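Local coordinates for hypothetical protein AGR_pAT_315 (Agrobacterium tumefaciens str. C58, PDB 1VQY), which is of unknown function but belongs to the NIPSNAP family, whose members share the fold of dimeric alpha/beta-barrel proteins, at residues W67-L72 / E77-L82. Sequence-based numbering, arbitrary orientation.
Sequences WGYASL and ERRGKL
In Tyr-69, Arg-78 and Arg-79 alike, the first torsion sets CG anti to the carbonyl carbon, and this brings the phenol of Tyr-69 (chi1 -65°) in among the stems of the two consecutive arginines. Arg-78 then runs extended from CG to NE, antiparallel to the tyrosine side chain, and its CD meets the rim of the ring almost in plane, 4.0 Å from both CD1 and CE1 of Tyr-69. The guanidinium plane is inclined 56° to the ring, and the touching atom is a methylene, so the evidence points to edge-on van der Waals packing and not to a cation-pi stack. The charged end is occupied elsewhere: NE of Arg-78 forms a salt bridge with OD2 of Asp-74, one helical turn earlier, and NH1 makes a weak hydrogen bond to the carbonyl oxygen of Ile-45.

Arg-79 crosses the tyrosine at about a right angle. Its CG approaches the Tyr-69 OH to 3.9 Å, and a bend at chi3 (64°) carries the guanidinium onward to a water in the plane of the phenol ring. That water is 2.6 Å from the Tyr-69 OH and accepts a hydrogen bond from NH1 of Arg-79 at 3.2 Å, linking the two polar ends indirectly.

The contact joins the end of strand 62-69 to helix 72-84 across a short turn, the connection from the third strand to the second helical region of a ferredoxin-like fold, as in dimeric alpha/beta-barrel proteins, with Ser-71 capping the helix start through Asp-74 N. Ile-14, Glu-16 and Leu-46 also pack on Tyr-69. Chemically, the junction combines packing of arginine methylenes against a buried phenol with one water bridge: the water gives the tyrosine hydroxyl a polar partner beside the positive guanidinium of Arg-79, which would probably polarise the bridging water.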
# COMPACT_ATOMS: atom_id res chain seq x y z
N TRP B 67 3.00 -15.90 -17.73
CA TRP B 67 3.40 -16.11 -19.13
C TRP B 67 4.89 -16.31 -19.23
O TRP B 67 5.65 -15.51 -18.68
CB TRP B 67 3.02 -14.90 -19.96
CG TRP B 67 1.53 -14.66 -19.98
CD1 TRP B 67 0.82 -13.89 -19.12
CD2 TRP B 67 0.58 -15.22 -20.89
NE1 TRP B 67 -0.51 -13.92 -19.44
CE2 TRP B 67 -0.69 -14.73 -20.53
CE3 TRP B 67 0.67 -16.09 -21.98
CZ2 TRP B 67 -1.86 -15.06 -21.23
CZ3 TRP B 67 -0.48 -16.44 -22.67
CH2 TRP B 67 -1.74 -15.92 -22.29
N GLY B 68 5.30 -17.37 -19.94
CA GLY B 68 6.69 -17.71 -20.15
C GLY B 68 7.19 -17.07 -21.43
O GLY B 68 6.48 -17.10 -22.45
N TYR B 69 8.39 -16.47 -21.38
CA TYR B 69 9.05 -15.93 -22.56
C TYR B 69 10.54 -16.25 -22.56
O TYR B 69 11.13 -16.55 -21.51
CB TYR B 69 8.89 -14.41 -22.64
CG TYR B 69 7.49 -13.91 -22.83
CD1 TYR B 69 6.87 -13.94 -24.08
CD2 TYR B 69 6.78 -13.38 -21.77
CE1 TYR B 69 5.58 -13.46 -24.26
CE2 TYR B 69 5.49 -12.90 -21.94
CZ TYR B 69 4.90 -12.94 -23.19
OH TYR B 69 3.61 -12.46 -23.33
N ALA B 70 11.15 -16.20 -23.74
CA ALA B 70 12.57 -16.52 -23.88
C ALA B 70 13.45 -15.35 -23.48
O ALA B 70 14.53 -15.53 -22.90
CB ALA B 70 12.88 -16.96 -25.32
N SER B 71 12.99 -14.14 -23.80
CA SER B 71 13.67 -12.90 -23.45
C SER B 71 12.63 -11.78 -23.34
O SER B 71 11.45 -11.99 -23.66
CB SER B 71 14.71 -12.53 -24.50
OG SER B 71 14.08 -12.15 -25.71
N LEU B 72 13.06 -10.60 -22.89
CA LEU B 72 12.13 -9.47 -22.79
C LEU B 72 11.83 -8.83 -24.15
O LEU B 72 10.76 -8.25 -24.32
CB LEU B 72 12.61 -8.43 -21.78
CG LEU B 72 12.41 -8.81 -20.30
CD1 LEU B 72 13.05 -7.77 -19.39
CD2 LEU B 72 10.94 -8.98 -19.92
N GLU B 77 8.17 -8.35 -28.78
CA GLU B 77 7.77 -8.78 -30.10
C GLU B 77 6.37 -9.40 -30.11
O GLU B 77 5.54 -9.04 -30.94
CB GLU B 77 8.78 -9.78 -30.64
CG GLU B 77 8.42 -10.28 -32.03
CD GLU B 77 9.60 -10.86 -32.78
OE1 GLU B 77 10.61 -11.24 -32.12
OE2 GLU B 77 9.52 -10.94 -34.04
N ARG B 78 6.13 -10.32 -29.18
CA ARG B 78 4.89 -11.10 -29.14
C ARG B 78 3.71 -10.27 -28.61
O ARG B 78 2.57 -10.41 -29.08
CB ARG B 78 5.10 -12.35 -28.29
CG ARG B 78 5.91 -13.40 -29.00
CD ARG B 78 6.54 -14.37 -28.02
NE ARG B 78 7.18 -15.51 -28.69
CZ ARG B 78 6.53 -16.57 -29.16
NH1 ARG B 78 5.21 -16.65 -29.06
NH2 ARG B 78 7.20 -17.54 -29.75
N ARG B 79 3.99 -9.39 -27.66
CA ARG B 79 2.95 -8.51 -27.15
C ARG B 79 2.55 -7.50 -28.22
O ARG B 79 1.39 -7.09 -28.28
CB ARG B 79 3.37 -7.86 -25.84
CG ARG B 79 3.28 -8.82 -24.66
CD ARG B 79 3.30 -8.12 -23.31
NE ARG B 79 2.13 -7.24 -23.10
CZ ARG B 79 0.92 -7.64 -22.71
NH1 ARG B 79 0.65 -8.93 -22.48
NH2 ARG B 79 -0.04 -6.74 -22.57
N GLY B 80 3.50 -7.13 -29.07
CA GLY B 80 3.22 -6.24 -30.21
C GLY B 80 2.39 -6.88 -31.31
O GLY B 80 1.58 -6.21 -31.95
N LYS B 81 2.62 -8.17 -31.55
CA LYS B 81 1.79 -8.96 -32.48
C LYS B 81 0.38 -9.07 -31.94
O LYS B 81 -0.58 -9.05 -32.70
CB LYS B 81 2.36 -10.37 -32.70
CG LYS B 81 3.59 -10.43 -33.59
N LEU B 82 0.25 -9.21 -30.63
CA LEU B 82 -1.07 -9.35 -30.02
C LEU B 82 -1.86 -8.04 -30.16
O LEU B 82 -3.02 -8.06 -30.54
CB LEU B 82 -0.95 -9.78 -28.56
CG LEU B 82 -2.28 -9.91 -27.83
CD1 LEU B 82 -3.15 -11.01 -28.45
CD2 LEU B 82 -2.04 -10.15 -26.34
O HOH W 1 2.23 -11.49 -21.32